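Phage-related conserved hypothetical protein, BB2244 (Bordetella bronchiseptica, PDB 2BDV) is of unknown function but probably recognises abasic sites in single-stranded DNA and may attach to them covalently. Local coordinates at residues W102-K106 against G157-D163; M71-L76 against F147-D153. All blocks are in the same frame, centred on the assembly; numbering follows the deposited sequence.

Overall arrangement
After strand 5-7 of the antiparallel sheet, helix 11-18 and the hairpin 43-46/54-57, the chain reaches 71-76, the edge of a mixed four-stranded sheet, and then passes through helix 76-80 and strand 94-99 before 102-106 enters the antiparallel sheet. Strands 116-123 and 126-133 follow, one in each sheet. Strand 147-151 then returns to 71-76, closing a loop of 70 residues in interaction 2, and a few residues later 157-163 returns to 102-106, closing a loop of 50 residues in interaction 1. The two closures cross rather than nest. With centres about 14 Å apart, interaction 2 builds the edge of the mixed sheet, whereas interaction 1 fastens the loop leading out of it onto the antiparallel sheet.

Interaction 1 (W102-K106 against G157-D163); sequences WYEWK and GMVDVHD
A buried strand-to-loop contact fastens loop 157-163 to strand 102-106, chiefly through the Glu104 carboxylate. Strand 102-106 is extended, with Lys106 CA 5.2 Å from Asp160 CA; Glu104 (chi1 m, chi2 t) points toward the loop and receives three successive backbone amides: Met158 N to OE1 and Val159 N to OE2, both 2.6 Å, and Asp160 N to OE2, 3.0 Å. Trp102 NE1 donates to Glu104 OE1 (2.8 Å). Gly157 CA lies 3.4 Å from Glu104 OE1, where a side chain would clash. Asp160 to Asp163 form a type I turn, Asp160 also an Asx turn. Water 1 joins Tyr103 O to Asp163 OD1, 2.6 Å from each; water 2 accepts from Trp105 N (2.7 Å) and lies 2.6 Å from Asp163 OD1 and 2.9 Å from Asp160 OD2. Asp163 OD2 accepts from N of Cys2, the first modelled residue, which links to abasic DNA in SRAP relatives, so this contact probably flanks the active site. Strand 101-107 lies between strands 5-7 and 116-123; Met158 meets the Trp102 ring edge and touches Ile121 and Trp202.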
ATOM      1  N   TRP A 102      -6.709  -5.964   3.383  1.00 19.48           N
ATOM      2  CA  TRP A 102      -5.987  -5.281   4.450  1.00 18.44           C
ATOM      3  C   TRP A 102      -6.806  -5.310   5.739  1.00 20.73           C
ATOM      4  O   TRP A 102      -7.980  -5.699   5.735  1.00 22.36           O
ATOM      5  CB  TRP A 102      -5.656  -3.829   4.039  1.00 17.50           C
ATOM      6  CG  TRP A 102      -6.840  -2.883   3.964  1.00 14.63           C
ATOM      7  CD1 TRP A 102      -7.265  -2.027   4.936  1.00 12.75           C
ATOM      8  CD2 TRP A 102      -7.754  -2.727   2.868  1.00 15.31           C
ATOM      9  NE1 TRP A 102      -8.387  -1.346   4.521  1.00 12.71           N
ATOM     10  CE2 TRP A 102      -8.710  -1.754   3.254  1.00 14.79           C
ATOM     11  CE3 TRP A 102      -7.862  -3.313   1.595  1.00 16.85           C
ATOM     12  CZ2 TRP A 102      -9.759  -1.353   2.420  1.00 15.36           C
ATOM     13  CZ3 TRP A 102      -8.907  -2.914   0.764  1.00 15.26           C
ATOM     14  CH2 TRP A 102      -9.841  -1.941   1.184  1.00 14.85           C
ATOM     15  N   TYR A 103      -6.187  -4.911   6.845  1.00 18.53           N
ATOM     16  CA  TYR A 103      -6.885  -4.920   8.118  1.00 18.92           C
ATOM     17  C   TYR A 103      -7.058  -3.545   8.740  1.00 19.96           C
ATOM     18  O   TYR A 103      -6.203  -2.678   8.599  1.00 19.70           O
ATOM     19  CB  TYR A 103      -6.149  -5.796   9.127  1.00 18.77           C
ATOM     20  CG  TYR A 103      -5.838  -7.196   8.660  1.00 20.41           C
ATOM     21  CD1 TYR A 103      -4.720  -7.457   7.866  1.00 20.24           C
ATOM     22  CD2 TYR A 103      -6.641  -8.265   9.041  1.00 20.34           C
ATOM     23  CE1 TYR A 103      -4.408  -8.750   7.471  1.00 18.95           C
ATOM     24  CE2 TYR A 103      -6.341  -9.560   8.651  1.00 23.42           C
ATOM     25  CZ  TYR A 103      -5.221  -9.796   7.867  1.00 22.50           C
ATOM     26  OH  TYR A 103      -4.923 -11.086   7.495  1.00 22.90           O
ATOM     27  N   GLU A 104      -8.181  -3.367   9.430  1.00 20.15           N
ATOM     28  CA  GLU A 104      -8.494  -2.142  10.156  1.00 21.18           C
ATOM     29  C   GLU A 104      -9.111  -2.590  11.484  1.00 22.35           C
ATOM     30  O   GLU A 104      -9.899  -3.531  11.519  1.00 23.43           O
ATOM     31  CB  GLU A 104      -9.508  -1.278   9.399  1.00 18.43           C
ATOM     32  CG  GLU A 104      -9.020  -0.739   8.069  1.00 19.24           C
ATOM     33  CD  GLU A 104     -10.081   0.063   7.355  1.00 17.84           C
ATOM     34  OE1 GLU A 104      -9.871   0.431   6.180  1.00 18.51           O
ATOM     35  OE2 GLU A 104     -11.129   0.329   7.975  1.00 20.00           O
ATOM     36  N   TRP A 105      -8.748  -1.916  12.567  1.00 24.42           N
ATOM     37  CA  TRP A 105      -9.267  -2.245  13.884  1.00 25.40           C
ATOM     38  C   TRP A 105     -10.387  -1.285  14.279  1.00 28.89           C
ATOM     39  O   TRP A 105     -10.235  -0.059  14.223  1.00 28.32           O
ATOM     40  CB  TRP A 105      -8.137  -2.198  14.911  1.00 24.44           C
ATOM     41  CG  TRP A 105      -7.191  -3.360  14.808  1.00 24.38           C
ATOM     42  CD1 TRP A 105      -7.091  -4.428  15.671  1.00 25.19           C
ATOM     43  CD2 TRP A 105      -6.225  -3.590  13.780  1.00 23.90           C
ATOM     44  NE1 TRP A 105      -6.121  -5.301  15.239  1.00 23.33           N
ATOM     45  CE2 TRP A 105      -5.572  -4.813  14.082  1.00 24.07           C
ATOM     46  CE3 TRP A 105      -5.843  -2.882  12.628  1.00 23.55           C
ATOM     47  CZ2 TRP A 105      -4.559  -5.341  13.274  1.00 23.55           C
ATOM     48  CZ3 TRP A 105      -4.830  -3.413  11.822  1.00 24.33           C
ATOM     49  CH2 TRP A 105      -4.203  -4.630  12.154  1.00 23.93           C
ATOM     50  N   LYS A 106     -11.516  -1.860  14.672  1.00 31.38           N
ATOM     51  CA  LYS A 106     -12.679  -1.086  15.067  1.00 34.65           C
ATOM     52  C   LYS A 106     -12.690  -0.894  16.577  1.00 34.97           C
ATOM     53  O   LYS A 106     -12.808  -1.853  17.332  1.00 35.96           O
ATOM     54  CB  LYS A 106     -13.950  -1.814  14.623  1.00 36.18           C
ATOM     55  CG  LYS A 106     -15.248  -1.080  14.910  1.00 38.32           C
ATOM     56  CD  LYS A 106     -15.320   0.232  14.149  1.00 41.74           C
ATOM     57  CE  LYS A 106     -16.709   0.861  14.239  1.00 43.78           C
ATOM     58  NZ  LYS A 106     -17.767   0.018  13.603  1.00 45.58           N
ATOM     59  N   GLY A 157     -10.948   5.012   7.139  1.00 26.20           N
ATOM     60  CA  GLY A 157     -10.834   3.599   6.851  1.00 28.63           C
ATOM     61  C   GLY A 157     -12.123   3.063   6.253  1.00 30.73           C
ATOM     62  O   GLY A 157     -13.134   3.770   6.203  1.00 30.43           O
ATOM     63  N   MET A 158     -12.091   1.817   5.791  1.00 30.44           N
ATOM     64  CA  MET A 158     -13.271   1.192   5.210  1.00 31.30           C
ATOM     65  C   MET A 158     -14.234   0.842   6.346  1.00 31.29           C
ATOM     66  O   MET A 158     -15.450   0.891   6.175  1.00 35.13           O
ATOM     67  CB  MET A 158     -12.863  -0.072   4.436  1.00 30.90           C
ATOM     68  CG  MET A 158     -13.939  -0.663   3.528  1.00 32.00           C
ATOM     69  SD  MET A 158     -14.459   0.432   2.178  1.00 29.70           S
ATOM     70  CE  MET A 158     -12.999   0.411   1.172  1.00 31.36           C
ATOM     71  N   VAL A 159     -13.679   0.506   7.508  1.00 29.96           N
ATOM     72  CA  VAL A 159     -14.479   0.143   8.677  1.00 29.23           C
ATOM     73  C   VAL A 159     -14.205   1.081   9.853  1.00 28.04           C
ATOM     74  O   VAL A 159     -15.134   1.504  10.545  1.00 27.47           O
ATOM     75  CB  VAL A 159     -14.179  -1.309   9.128  1.00 30.16           C
ATOM     76  CG1 VAL A 159     -15.066  -1.683  10.294  1.00 28.40           C
ATOM     77  CG2 VAL A 159     -14.394  -2.269   7.970  1.00 28.82           C
ATOM     78  N   ASP A 160     -12.927   1.392  10.072  1.00 26.65           N
ATOM     79  CA  ASP A 160     -12.496   2.284  11.152  1.00 25.32           C
ATOM     80  C   ASP A 160     -12.344   3.701  10.627  1.00 24.22           C
ATOM     81  O   ASP A 160     -11.440   3.989   9.843  1.00 25.31           O
ATOM     82  CB  ASP A 160     -11.166   1.798  11.742  1.00 23.76           C
ATOM     83  CG  ASP A 160     -10.522   2.825  12.663  1.00 25.33           C
ATOM     84  OD1 ASP A 160     -11.255   3.573  13.338  1.00 26.19           O
ATOM     85  OD2 ASP A 160      -9.276   2.876  12.727  1.00 27.54           O
ATOM     86  N   VAL A 161     -13.224   4.589  11.074  1.00 25.47           N
ATOM     87  CA  VAL A 161     -13.209   5.977  10.627  1.00 27.38           C
ATOM     88  C   VAL A 161     -11.919   6.728  10.975  1.00 27.67           C
ATOM     89  O   VAL A 161     -11.666   7.805  10.449  1.00 29.96           O
ATOM     90  CB  VAL A 161     -14.418   6.749  11.202  1.00 26.65           C
ATOM     91  CG1 VAL A 161     -15.702   6.078  10.771  1.00 26.46           C
ATOM     92  CG2 VAL A 161     -14.335   6.812  12.718  1.00 26.94           C
ATOM     93  N   HIS A 162     -11.106   6.156  11.852  1.00 28.65           N
ATOM     94  CA  HIS A 162      -9.852   6.790  12.240  1.00 30.14           C
ATOM     95  C   HIS A 162      -8.664   6.255  11.436  1.00 28.58           C
ATOM     96  O   HIS A 162      -7.524   6.701  11.614  1.00 28.37           O
ATOM     97  CB  HIS A 162      -9.594   6.578  13.736  1.00 34.37           C
ATOM     98  CG  HIS A 162     -10.469   7.407  14.624  1.00 38.88           C
ATOM     99  ND1 HIS A 162     -11.794   7.656  14.341  1.00 41.58           N
ATOM    100  CD2 HIS A 162     -10.216   8.016  15.807  1.00 41.42           C
ATOM    101  CE1 HIS A 162     -12.321   8.381  15.313  1.00 42.42           C
ATOM    102  NE2 HIS A 162     -11.385   8.612  16.214  1.00 42.80           N
ATOM    103  N   ASP A 163      -8.922   5.289  10.562  1.00 25.83           N
ATOM    104  CA  ASP A 163      -7.851   4.721   9.754  1.00 24.93           C
ATOM    105  C   ASP A 163      -7.833   5.402   8.393  1.00 23.57           C
ATOM    106  O   ASP A 163      -8.606   6.327   8.134  1.00 23.36           O
ATOM    107  CB  ASP A 163      -8.036   3.204   9.602  1.00 25.47           C
ATOM    108  CG  ASP A 163      -6.708   2.458   9.457  1.00 26.72           C
ATOM    109  OD1 ASP A 163      -6.593   1.347  10.019  1.00 25.54           O
ATOM    110  OD2 ASP A 163      -5.785   2.969   8.778  1.00 28.20           O
TER
HETATM  111  O   HOH W   1      -5.014  -0.660   9.656  1.00 27.71           O
HETATM  112  O   HOH W   2      -7.601   0.513  12.311  1.00 22.38           O

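Interaction 2 (M71-L76 against F147-D153)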
HETATM    1  N   MSE A  71       6.935   6.935   8.194  1.00 38.04           N
HETATM    2  CA  MSE A  71       5.726   7.043   7.389  1.00 35.09           C
HETATM    3  C   MSE A  71       5.369   5.775   6.629  1.00 31.21           C
HETATM    4  O   MSE A  71       6.145   5.287   5.801  1.00 28.80           O
HETATM    5  CB  MSE A  71       5.873   8.211   6.419  1.00 39.75           C
HETATM    6  CG  MSE A  71       5.935   9.566   7.105  1.00 46.70           C
HETATM    7 SE   MSE A  71       6.758  10.905   5.967  1.00 60.33          SE
HETATM    8  CE  MSE A  71       8.056  11.609   7.224  1.00 54.79           C
ATOM      9  N   ILE A  72       4.173   5.263   6.912  1.00 26.17           N
ATOM     10  CA  ILE A  72       3.669   4.046   6.283  1.00 23.78           C
ATOM     11  C   ILE A  72       2.587   4.316   5.246  1.00 20.86           C
ATOM     12  O   ILE A  72       2.341   3.491   4.368  1.00 20.44           O
ATOM     13  CB  ILE A  72       3.091   3.078   7.325  1.00 22.97           C
ATOM     14  CG1 ILE A  72       1.916   3.745   8.051  1.00 24.27           C
ATOM     15  CG2 ILE A  72       4.173   2.677   8.308  1.00 24.16           C
ATOM     16  CD1 ILE A  72       1.185   2.830   9.014  1.00 26.43           C
ATOM     17  N   ASN A  73       1.930   5.464   5.366  1.00 20.80           N
ATOM     18  CA  ASN A  73       0.877   5.857   4.439  1.00 21.40           C
ATOM     19  C   ASN A  73       1.210   7.237   3.883  1.00 21.55           C
ATOM     20  O   ASN A  73       1.818   8.057   4.571  1.00 22.51           O
ATOM     21  CB  ASN A  73      -0.489   5.928   5.144  1.00 23.44           C
ATOM     22  CG  ASN A  73      -0.916   4.600   5.746  1.00 24.39           C
ATOM     23  OD1 ASN A  73      -0.688   3.535   5.165  1.00 25.14           O
ATOM     24  ND2 ASN A  73      -1.561   4.660   6.906  1.00 24.30           N
ATOM     25  N   ALA A  74       0.809   7.492   2.642  1.00 19.97           N
ATOM     26  CA  ALA A  74       1.060   8.782   2.012  1.00 19.10           C
ATOM     27  C   ALA A  74      -0.278   9.466   1.728  1.00 18.87           C
ATOM     28  O   ALA A  74      -1.020   9.050   0.836  1.00 17.69           O
ATOM     29  CB  ALA A  74       1.847   8.593   0.721  1.00 17.92           C
ATOM     30  N   LYS A  75      -0.581  10.507   2.500  1.00 18.43           N
ATOM     31  CA  LYS A  75      -1.835  11.244   2.363  1.00 22.80           C
ATOM     32  C   LYS A  75      -2.068  11.761   0.944  1.00 22.82           C
ATOM     33  O   LYS A  75      -1.301  12.565   0.416  1.00 21.74           O
ATOM     34  CB  LYS A  75      -1.883  12.418   3.357  1.00 23.48           C
ATOM     35  CG  LYS A  75      -3.197  13.200   3.355  1.00 24.87           C
ATOM     36  CD  LYS A  75      -3.168  14.330   4.369  1.00 25.10           C
ATOM     37  CE  LYS A  75      -3.239  13.817   5.792  1.00 28.25           C
ATOM     38  NZ  LYS A  75      -4.615  13.369   6.148  1.00 29.98           N
ATOM     39  N   LEU A  76      -3.147  11.277   0.345  1.00 24.20           N
ATOM     40  CA  LEU A  76      -3.535  11.638  -1.002  1.00 25.46           C
ATOM     41  C   LEU A  76      -3.468  13.142  -1.254  1.00 26.89           C
ATOM     42  O   LEU A  76      -2.930  13.587  -2.266  1.00 28.47           O
ATOM     43  CB  LEU A  76      -4.948  11.111  -1.267  1.00 25.11           C
ATOM     44  CG  LEU A  76      -5.583  11.375  -2.627  1.00 25.08           C
ATOM     45  CD1 LEU A  76      -5.983  12.836  -2.709  1.00 26.83           C
ATOM     46  CD2 LEU A  76      -4.611  11.002  -3.747  1.00 23.26           C
ATOM     47  N   PHE A 147       8.939   2.479   1.485  1.00 17.83           N
ATOM     48  CA  PHE A 147       7.810   3.081   0.780  1.00 14.65           C
ATOM     49  C   PHE A 147       6.594   3.282   1.674  1.00 14.36           C
ATOM     50  O   PHE A 147       6.559   2.795   2.800  1.00 11.71           O
ATOM     51  CB  PHE A 147       7.408   2.230  -0.438  1.00 17.17           C
ATOM     52  CG  PHE A 147       6.797   0.895  -0.089  1.00 19.07           C
ATOM     53  CD1 PHE A 147       7.567  -0.261  -0.106  1.00 18.83           C
ATOM     54  CD2 PHE A 147       5.443   0.790   0.233  1.00 21.22           C
ATOM     55  CE1 PHE A 147       7.006  -1.508   0.185  1.00 19.88           C
ATOM     56  CE2 PHE A 147       4.864  -0.456   0.530  1.00 20.18           C
ATOM     57  CZ  PHE A 147       5.649  -1.608   0.505  1.00 19.09           C
ATOM     58  N   ALA A 148       5.609   4.023   1.174  1.00 12.34           N
ATOM     59  CA  ALA A 148       4.371   4.242   1.908  1.00 14.87           C
ATOM     60  C   ALA A 148       3.203   3.921   0.955  1.00 15.38           C
ATOM     61  O   ALA A 148       3.313   4.128  -0.257  1.00 16.71           O
ATOM     62  CB  ALA A 148       4.287   5.687   2.387  1.00 14.08           C
ATOM     63  N   ILE A 149       2.102   3.394   1.488  1.00 13.74           N
ATOM     64  CA  ILE A 149       0.934   3.095   0.659  1.00 14.22           C
ATOM     65  C   ILE A 149       0.127   4.387   0.531  1.00 13.67           C
ATOM     66  O   ILE A 149      -0.117   5.052   1.529  1.00 13.87           O
ATOM     67  CB  ILE A 149       0.006   2.018   1.305  1.00 14.69           C
ATOM     68  CG1 ILE A 149       0.780   0.724   1.555  1.00 15.74           C
ATOM     69  CG2 ILE A 149      -1.170   1.706   0.383  1.00 11.99           C
ATOM     70  CD1 ILE A 149       1.573   0.279   0.352  1.00 21.22           C
ATOM     71  N   VAL A 150      -0.266   4.759  -0.687  1.00 14.77           N
ATOM     72  CA  VAL A 150      -1.068   5.978  -0.866  1.00 14.59           C
ATOM     73  C   VAL A 150      -2.448   5.701  -0.276  1.00 15.93           C
ATOM     74  O   VAL A 150      -3.107   4.741  -0.668  1.00 17.10           O
ATOM     75  CB  VAL A 150      -1.254   6.351  -2.341  1.00 14.23           C
ATOM     76  CG1 VAL A 150      -2.146   7.589  -2.450  1.00 11.77           C
ATOM     77  CG2 VAL A 150       0.093   6.605  -2.991  1.00 12.21           C
ATOM     78  N   THR A 151      -2.866   6.545   0.665  1.00 14.86           N
ATOM     79  CA  THR A 151      -4.148   6.414   1.348  1.00 16.76           C
ATOM     80  C   THR A 151      -5.083   7.616   1.122  1.00 17.89           C
ATOM     81  O   THR A 151      -4.634   8.740   0.889  1.00 14.29           O
ATOM     82  CB  THR A 151      -3.935   6.260   2.865  1.00 13.21           C
ATOM     83  OG1 THR A 151      -3.086   7.316   3.330  1.00 14.74           O
ATOM     84  CG2 THR A 151      -3.276   4.915   3.182  1.00 13.56           C
ATOM     85  N   ASN A 152      -6.384   7.366   1.225  1.00 18.63           N
ATOM     86  CA  ASN A 152      -7.393   8.396   1.042  1.00 21.13           C
ATOM     87  C   ASN A 152      -7.936   8.788   2.402  1.00 23.33           C
ATOM     88  O   ASN A 152      -9.047   8.402   2.780  1.00 23.69           O
ATOM     89  CB  ASN A 152      -8.526   7.859   0.174  1.00 22.38           C
ATOM     90  CG  ASN A 152      -9.464   8.946  -0.302  1.00 23.12           C
ATOM     91  OD1 ASN A 152     -10.403   8.676  -1.048  1.00 20.88           O
ATOM     92  ND2 ASN A 152      -9.216  10.183   0.127  1.00 23.96           N
ATOM     93  N   ASP A 153      -7.143   9.559   3.134  1.00 23.96           N
ATOM     94  CA  ASP A 153      -7.499   9.997   4.478  1.00 26.63           C
ATOM     95  C   ASP A 153      -8.881  10.637   4.594  1.00 26.36           C
ATOM     96  O   ASP A 153      -9.605  10.388   5.560  1.00 26.69           O
ATOM     97  CB  ASP A 153      -6.419  10.953   4.994  1.00 27.58           C
ATOM     98  CG  ASP A 153      -5.065  10.272   5.154  1.00 29.93           C
ATOM     99  OD1 ASP A 153      -4.713   9.431   4.294  1.00 27.24           O
ATOM    100  OD2 ASP A 153      -4.349  10.582   6.134  1.00 29.76           O
TER
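Met71 approaches as loop, its backbone bonded to Tyr62 and its selenomethionine side chain ending away from 147-153. The ladder begins at Ile72, whose carbonyl oxygen accepts Ile149 N at 2.9 Å and also takes the indole NH of Trp60; Ala148 CA comes within 3.3 Å of Ile72 O. Asn73 pairs with Ile149, placing its CA 3.2 Å from Ile149 O and its CB 3.5 Å from Thr151 OG1. Ala74 uses both its backbone groups on strand 147-151, straddling Val150: Ala74 N donates to Ile149 O (2.8 Å) and Ala74 O accepts from Thr151 N (3.1 Å). This is the alternating pattern of a parallel ladder, although the axes of 73-75 and 147-151 diverge by 46°. It adds 73-75 as an edge strand to a mixed sheet in which 147-151 is otherwise antiparallel to 126-133. Ala74 CB meets Ala148 CB at 4.1 Å. Lys75, at the N-cap position of helix 76-80, sends NZ to Asp153 OD2 in a 2.8 Å salt bridge, while Thr151 OG1 donates to Asp153 OD1 (2.8 Å). Leu76 N donates to Thr151 O (3.0 Å) as the helix starts, and its side chain joins Val150 against Leu191 of helix 184-191.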